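PDB 3RDR: N-acetylmuramoyl-L-alanine amidase XlyA from Bacillus subtilis, which cleaves the amide bond between N-acetylmuramoyl residues and L-amino acids in cell-wall glycopeptides, here seen as its zinc-containing catalytic domain. Local coordinates for residues A[10-20]-A[47-58]. Numbering follows the deposited sequence.
Sequences DFIPVGANNRP and ARYLKNPDTTTS
Residues 10-20, an irregular chain turning twice, at Pro13-Ala16 (type II) and Ala16-Arg19 (type I), run beside the last turn of helix 43-50 and the loop after it; their CA atoms come nearest at Asn18 and Thr56, 4.5 Å apart. At the helix side Lys51 reaches back over residues 10-13: CD lies 3.4 Å from Phe11 O, and a bend at chi3 (-69°) brings NZ to the syn side of Asp10 OD1 in a salt bridge of 2.9 Å, 24° out of the carboxylate plane. One water donates to both Asp10 O and Ala47 O, linking the two backbones. Ile12 lies deeper, its CD1 touching both Leu50 CB (4.0 Å) and Ser58 CB (3.9 Å). In this T7 lysozyme fold the contact fastens the loop between strands 7-9 and 28-33 to the segment that leaves helix 43-50; Thr57 there has its side chain about 8 Å from the zinc ion. Ser58 OG donates to Asn18 O (2.7 Å), tilted 29° from the carbonyl plane, and is also bonded to Trp79 N. The Asn18 amide sits buried among Leu50 O, Thr55 OG1 and Thr57 O. Further out, a second water accepts from Asn17 N and donates to Pro53 O, linking the two loops. Arg19, whose first side-chain bond points away from 47-58 and whose chain is fully extended, gives NH1 to Ile12 O (2.7 Å) almost in line with the carbonyl, closing the loop back on the residue before the first turn, while its NE forms a salt bridge with Glu76.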
ATOM      1  N   ASP A  10      -6.228 -11.760   3.383  1.00 30.26           N
ATOM      2  CA  ASP A  10      -7.656 -11.821   3.106  1.00 30.86           C
ATOM      3  C   ASP A  10      -7.827 -11.266   1.698  1.00 30.46           C
ATOM      4  O   ASP A  10      -8.332 -10.162   1.490  1.00 28.71           O
ATOM      5  CB  ASP A  10      -8.413 -10.983   4.140  1.00 32.32           C
ATOM      6  CG  ASP A  10      -9.912 -11.079   3.986  1.00 34.78           C
ATOM      7  OD1 ASP A  10     -10.402 -12.138   3.549  1.00 35.46           O
ATOM      8  OD2 ASP A  10     -10.605 -10.092   4.317  1.00 38.11           O
ATOM      9  N   PHE A  11      -7.389 -12.067   0.734  1.00 29.23           N
ATOM     10  CA  PHE A  11      -7.412 -11.704  -0.673  1.00 29.32           C
ATOM     11  C   PHE A  11      -8.751 -11.372  -1.302  1.00 29.02           C
ATOM     12  O   PHE A  11      -9.802 -11.885  -0.908  1.00 28.68           O
ATOM     13  CB  PHE A  11      -6.751 -12.808  -1.508  1.00 28.47           C
ATOM     14  CG  PHE A  11      -5.278 -12.987  -1.238  1.00 28.14           C
ATOM     15  CD1 PHE A  11      -4.561 -13.991  -1.887  1.00 26.98           C
ATOM     16  CD2 PHE A  11      -4.611 -12.165  -0.329  1.00 25.36           C
ATOM     17  CE1 PHE A  11      -3.203 -14.175  -1.636  1.00 25.57           C
ATOM     18  CE2 PHE A  11      -3.257 -12.340  -0.070  1.00 25.55           C
ATOM     19  CZ  PHE A  11      -2.548 -13.347  -0.724  1.00 27.88           C
ATOM     20  N   ILE A  12      -8.681 -10.489  -2.291  1.00 26.71           N
ATOM     21  CA  ILE A  12      -9.829 -10.077  -3.073  1.00 25.65           C
ATOM     22  C   ILE A  12     -10.081 -11.322  -3.921  1.00 27.35           C
ATOM     23  O   ILE A  12      -9.130 -11.956  -4.382  1.00 26.19           O
ATOM     24  CB  ILE A  12      -9.452  -8.894  -3.989  1.00 24.24           C
ATOM     25  CG1 ILE A  12      -9.220  -7.635  -3.144  1.00 24.44           C
ATOM     26  CG2 ILE A  12     -10.524  -8.676  -5.037  1.00 23.63           C
ATOM     27  CD1 ILE A  12      -8.521  -6.510  -3.897  1.00 20.44           C
ATOM     28  N   PRO A  13     -11.351 -11.700  -4.134  1.00 28.50           N
ATOM     29  CA  PRO A  13     -11.580 -12.902  -4.944  1.00 29.03           C
ATOM     30  C   PRO A  13     -11.077 -12.841  -6.385  1.00 28.44           C
ATOM     31  O   PRO A  13     -11.157 -11.807  -7.053  1.00 27.77           O
ATOM     32  CB  PRO A  13     -13.097 -13.099  -4.852  1.00 28.54           C
ATOM     33  CG  PRO A  13     -13.614 -11.703  -4.648  1.00 30.33           C
ATOM     34  CD  PRO A  13     -12.624 -11.128  -3.662  1.00 27.76           C
ATOM     35  N   VAL A  14     -10.549 -13.969  -6.850  1.00 30.02           N
ATOM     36  CA  VAL A  14     -10.043 -14.092  -8.212  1.00 29.86           C
ATOM     37  C   VAL A  14     -11.150 -13.710  -9.188  1.00 29.35           C
ATOM     38  O   VAL A  14     -12.307 -14.056  -8.982  1.00 30.11           O
ATOM     39  CB  VAL A  14      -9.595 -15.545  -8.490  1.00 31.65           C
ATOM     40  CG1 VAL A  14      -9.317 -15.743  -9.974  1.00 33.34           C
ATOM     41  CG2 VAL A  14      -8.350 -15.863  -7.673  1.00 30.40           C
ATOM     42  N   GLY A  15     -10.797 -12.978 -10.240  1.00 29.82           N
ATOM     43  CA  GLY A  15     -11.789 -12.581 -11.223  1.00 30.52           C
ATOM     44  C   GLY A  15     -12.537 -11.287 -10.940  1.00 32.14           C
ATOM     45  O   GLY A  15     -13.281 -10.801 -11.794  1.00 32.27           O
ATOM     46  N   ALA A  16     -12.353 -10.722  -9.750  1.00 31.52           N
ATOM     47  CA  ALA A  16     -13.032  -9.477  -9.399  1.00 30.51           C
ATOM     48  C   ALA A  16     -12.491  -8.346 -10.266  1.00 29.55           C
ATOM     49  O   ALA A  16     -11.373  -8.424 -10.771  1.00 30.08           O
ATOM     50  CB  ALA A  16     -12.816  -9.156  -7.914  1.00 30.79           C
ATOM     51  N   ASN A  17     -13.290  -7.298 -10.442  1.00 30.17           N
ATOM     52  CA  ASN A  17     -12.880  -6.157 -11.248  1.00 29.62           C
ATOM     53  C   ASN A  17     -11.602  -5.503 -10.724  1.00 28.35           C
ATOM     54  O   ASN A  17     -10.804  -4.987 -11.512  1.00 28.29           O
ATOM     55  CB  ASN A  17     -14.008  -5.120 -11.312  1.00 32.26           C
ATOM     56  CG  ASN A  17     -15.145  -5.545 -12.236  1.00 36.84           C
ATOM     57  OD1 ASN A  17     -16.226  -4.952 -12.220  1.00 40.10           O
ATOM     58  ND2 ASN A  17     -14.902  -6.567 -13.054  1.00 36.62           N
ATOM     59  N   ASN A  18     -11.392  -5.517  -9.409  1.00 24.91           N
ATOM     60  CA  ASN A  18     -10.178  -4.908  -8.884  1.00 24.69           C
ATOM     61  C   ASN A  18      -9.059  -5.901  -8.588  1.00 24.26           C
ATOM     62  O   ASN A  18      -8.171  -5.630  -7.783  1.00 22.87           O
ATOM     63  CB  ASN A  18     -10.466  -4.030  -7.656  1.00 22.46           C
ATOM     64  CG  ASN A  18     -10.931  -4.817  -6.459  1.00 22.18           C
ATOM     65  OD1 ASN A  18     -10.868  -4.331  -5.325  1.00 24.56           O
ATOM     66  ND2 ASN A  18     -11.405  -6.027  -6.691  1.00 19.36           N
ATOM     67  N   ARG A  19      -9.119  -7.064  -9.228  1.00 23.50           N
ATOM     68  CA  ARG A  19      -8.054  -8.052  -9.100  1.00 24.34           C
ATOM     69  C   ARG A  19      -7.723  -8.460 -10.533  1.00 25.59           C
ATOM     70  O   ARG A  19      -7.995  -9.585 -10.957  1.00 25.69           O
ATOM     71  CB  ARG A  19      -8.474  -9.278  -8.276  1.00 23.19           C
ATOM     72  CG  ARG A  19      -7.322 -10.281  -8.135  1.00 23.21           C
ATOM     73  CD  ARG A  19      -7.520 -11.350  -7.056  1.00 22.53           C
ATOM     74  NE  ARG A  19      -6.397 -12.287  -7.070  1.00 24.28           N
ATOM     75  CZ  ARG A  19      -6.267 -13.348  -6.273  1.00 25.25           C
ATOM     76  NH1 ARG A  19      -7.192 -13.634  -5.369  1.00 22.94           N
ATOM     77  NH2 ARG A  19      -5.206 -14.135  -6.394  1.00 23.25           N
ATOM     78  N   PRO A  20      -7.134  -7.530 -11.304  1.00 25.89           N
ATOM     79  CA  PRO A  20      -6.759  -7.769 -12.701  1.00 25.97           C
ATOM     80  C   PRO A  20      -5.946  -9.041 -12.886  1.00 26.07           C
ATOM     81  O   PRO A  20      -6.059  -9.709 -13.911  1.00 26.00           O
ATOM     82  CB  PRO A  20      -5.982  -6.503 -13.074  1.00 25.99           C
ATOM     83  CG  PRO A  20      -5.418  -6.046 -11.756  1.00 24.92           C
ATOM     84  CD  PRO A  20      -6.587  -6.246 -10.832  1.00 23.58           C
ATOM     85  N   ALA A  47      -9.961  -4.087   4.103  1.00 22.92           N
ATOM     86  CA  ALA A  47      -9.955  -5.443   3.556  1.00 24.60           C
ATOM     87  C   ALA A  47     -11.365  -5.833   3.117  1.00 25.28           C
ATOM     88  O   ALA A  47     -11.554  -6.453   2.069  1.00 23.97           O
ATOM     89  CB  ALA A  47      -9.448  -6.427   4.600  1.00 21.33           C
ATOM     90  N   ARG A  48     -12.348  -5.469   3.935  1.00 27.16           N
ATOM     91  CA  ARG A  48     -13.747  -5.766   3.648  1.00 27.75           C
ATOM     92  C   ARG A  48     -14.220  -4.933   2.461  1.00 26.72           C
ATOM     93  O   ARG A  48     -14.880  -5.444   1.555  1.00 25.83           O
ATOM     94  CB  ARG A  48     -14.616  -5.471   4.880  1.00 30.71           C
ATOM     95  CG  ARG A  48     -16.081  -5.858   4.712  1.00 37.22           C
ATOM     96  CD  ARG A  48     -16.880  -5.746   6.013  1.00 43.39           C
ATOM     97  NE  ARG A  48     -17.105  -4.363   6.443  1.00 49.52           N
ATOM     98  CZ  ARG A  48     -16.281  -3.664   7.224  1.00 52.66           C
ATOM     99  NH1 ARG A  48     -15.160  -4.207   7.679  1.00 53.82           N
ATOM    100  NH2 ARG A  48     -16.584  -2.414   7.556  1.00 53.90           N
ATOM    101  N   TYR A  49     -13.877  -3.649   2.460  1.00 25.06           N
ATOM    102  CA  TYR A  49     -14.275  -2.778   1.366  1.00 25.38           C
ATOM    103  C   TYR A  49     -13.765  -3.265   0.006  1.00 25.23           C
ATOM    104  O   TYR A  49     -14.518  -3.311  -0.972  1.00 25.37           O
ATOM    105  CB  TYR A  49     -13.761  -1.358   1.598  1.00 27.20           C
ATOM    106  CG  TYR A  49     -13.822  -0.509   0.346  1.00 28.51           C
ATOM    107  CD1 TYR A  49     -15.033   0.005  -0.115  1.00 30.77           C
ATOM    108  CD2 TYR A  49     -12.676  -0.267  -0.410  1.00 30.10           C
ATOM    109  CE1 TYR A  49     -15.102   0.742  -1.303  1.00 31.75           C
ATOM    110  CE2 TYR A  49     -12.733   0.465  -1.600  1.00 31.33           C
ATOM    111  CZ  TYR A  49     -13.949   0.965  -2.038  1.00 33.11           C
ATOM    112  OH  TYR A  49     -14.015   1.677  -3.223  1.00 36.15           O
ATOM    113  N   LEU A  50     -12.486  -3.622  -0.055  1.00 23.60           N
ATOM    114  CA  LEU A  50     -11.883  -4.069  -1.307  1.00 24.30           C
ATOM    115  C   LEU A  50     -12.531  -5.302  -1.931  1.00 26.40           C
ATOM    116  O   LEU A  50     -12.383  -5.540  -3.132  1.00 26.58           O
ATOM    117  CB  LEU A  50     -10.375  -4.301  -1.114  1.00 21.93           C
ATOM    118  CG  LEU A  50      -9.539  -3.018  -0.973  1.00 22.32           C
ATOM    119  CD1 LEU A  50      -8.081  -3.350  -0.683  1.00 19.36           C
ATOM    120  CD2 LEU A  50      -9.646  -2.207  -2.261  1.00 21.27           C
ATOM    121  N   LYS A  51     -13.258  -6.075  -1.135  1.00 28.64           N
ATOM    122  CA  LYS A  51     -13.910  -7.267  -1.658  1.00 33.08           C
ATOM    123  C   LYS A  51     -15.303  -7.012  -2.228  1.00 33.75           C
ATOM    124  O   LYS A  51     -15.958  -7.937  -2.699  1.00 35.71           O
ATOM    125  CB  LYS A  51     -13.945  -8.363  -0.589  1.00 34.43           C
ATOM    126  CG  LYS A  51     -12.541  -8.806  -0.185  1.00 37.52           C
ATOM    127  CD  LYS A  51     -12.492 -10.222   0.372  1.00 39.80           C
ATOM    128  CE  LYS A  51     -13.161 -10.329   1.720  1.00 41.97           C
ATOM    129  NZ  LYS A  51     -12.947 -11.674   2.328  1.00 45.41           N
ATOM    130  N   ASN A  52     -15.752  -5.758  -2.199  1.00 36.26           N
ATOM    131  CA  ASN A  52     -17.054  -5.410  -2.766  1.00 36.47           C
ATOM    132  C   ASN A  52     -16.923  -5.507  -4.283  1.00 36.38           C
ATOM    133  O   ASN A  52     -16.017  -4.921  -4.869  1.00 34.86           O
ATOM    134  CB  ASN A  52     -17.468  -3.986  -2.377  1.00 38.58           C
ATOM    135  CG  ASN A  52     -18.250  -3.938  -1.077  1.00 41.24           C
ATOM    136  OD1 ASN A  52     -19.172  -4.725  -0.871  1.00 44.05           O
ATOM    137  ND2 ASN A  52     -17.898  -3.001  -0.202  1.00 40.79           N
ATOM    138  N   PRO A  53     -17.832  -6.250  -4.939  1.00 36.70           N
ATOM    139  CA  PRO A  53     -17.838  -6.450  -6.393  1.00 36.06           C
ATOM    140  C   PRO A  53     -17.741  -5.204  -7.264  1.00 35.47           C
ATOM    141  O   PRO A  53     -17.311  -5.288  -8.414  1.00 35.58           O
ATOM    142  CB  PRO A  53     -19.144  -7.211  -6.628  1.00 35.83           C
ATOM    143  CG  PRO A  53     -19.272  -8.022  -5.383  1.00 38.28           C
ATOM    144  CD  PRO A  53     -18.928  -7.010  -4.310  1.00 37.12           C
ATOM    145  N   ASP A  54     -18.139  -4.055  -6.732  1.00 34.80           N
ATOM    146  CA  ASP A  54     -18.103  -2.824  -7.516  1.00 36.44           C
ATOM    147  C   ASP A  54     -16.846  -1.961  -7.396  1.00 33.94           C
ATOM    148  O   ASP A  54     -16.725  -0.954  -8.089  1.00 33.36           O
ATOM    149  CB  ASP A  54     -19.341  -1.976  -7.209  1.00 40.43           C
ATOM    150  CG  ASP A  54     -19.858  -2.189  -5.803  1.00 44.10           C
ATOM    151  OD1 ASP A  54     -19.057  -2.072  -4.855  1.00 45.67           O
ATOM    152  OD2 ASP A  54     -21.068  -2.473  -5.648  1.00 48.06           O
ATOM    153  N   THR A  55     -15.915  -2.347  -6.531  1.00 33.48           N
ATOM    154  CA  THR A  55     -14.680  -1.581  -6.367  1.00 32.74           C
ATOM    155  C   THR A  55     -13.781  -1.783  -7.586  1.00 32.05           C
ATOM    156  O   THR A  55     -13.754  -2.866  -8.175  1.00 32.43           O
ATOM    157  CB  THR A  55     -13.910  -2.021  -5.107  1.00 34.23           C
ATOM    158  OG1 THR A  55     -13.523  -3.393  -5.242  1.00 35.50           O
ATOM    159  CG2 THR A  55     -14.782  -1.864  -3.872  1.00 31.88           C
ATOM    160  N   THR A  56     -13.045  -0.741  -7.961  1.00 30.51           N
ATOM    161  CA  THR A  56     -12.157  -0.819  -9.115  1.00 29.00           C
ATOM    162  C   THR A  56     -10.686  -0.591  -8.762  1.00 28.74           C
ATOM    163  O   THR A  56      -9.790  -0.923  -9.550  1.00 27.56           O
ATOM    164  CB  THR A  56     -12.580   0.199 -10.203  1.00 31.28           C
ATOM    165  OG1 THR A  56     -12.768   1.488  -9.605  1.00 29.90           O
ATOM    166  CG2 THR A  56     -13.889  -0.243 -10.873  1.00 30.08           C
ATOM    167  N   THR A  57     -10.433  -0.028  -7.582  1.00 25.23           N
ATOM    168  CA  THR A  57      -9.060   0.226  -7.143  1.00 23.23           C
ATOM    169  C   THR A  57      -8.584  -0.902  -6.231  1.00 20.90           C
ATOM    170  O   THR A  57      -9.390  -1.554  -5.569  1.00 19.79           O
ATOM    171  CB  THR A  57      -8.957   1.581  -6.384  1.00 24.21           C
ATOM    172  OG1 THR A  57      -9.159   2.659  -7.307  1.00 28.00           O
ATOM    173  CG2 THR A  57      -7.588   1.745  -5.742  1.00 26.20           C
ATOM    174  N   SER A  58      -7.276  -1.141  -6.204  1.00 19.28           N
ATOM    175  CA  SER A  58      -6.730  -2.193  -5.354  1.00 18.55           C
ATOM    176  C   SER A  58      -5.233  -2.038  -5.146  1.00 17.69           C
ATOM    177  O   SER A  58      -4.523  -1.516  -6.007  1.00 19.67           O
ATOM    178  CB  SER A  58      -7.012  -3.575  -5.956  1.00 19.47           C
ATOM    179  OG  SER A  58      -6.297  -3.755  -7.166  1.00 17.37           O
TER
HETATM  180  O   HOH W   1      -9.170  -7.564   1.010  1.00 20.81           O
HETATM  181  O   HOH W   2     -15.926  -7.496  -9.313  1.00 30.63           O
HETATM  182  O   HOH W   3     -14.265  -5.557  -7.848  1.00 30.60           O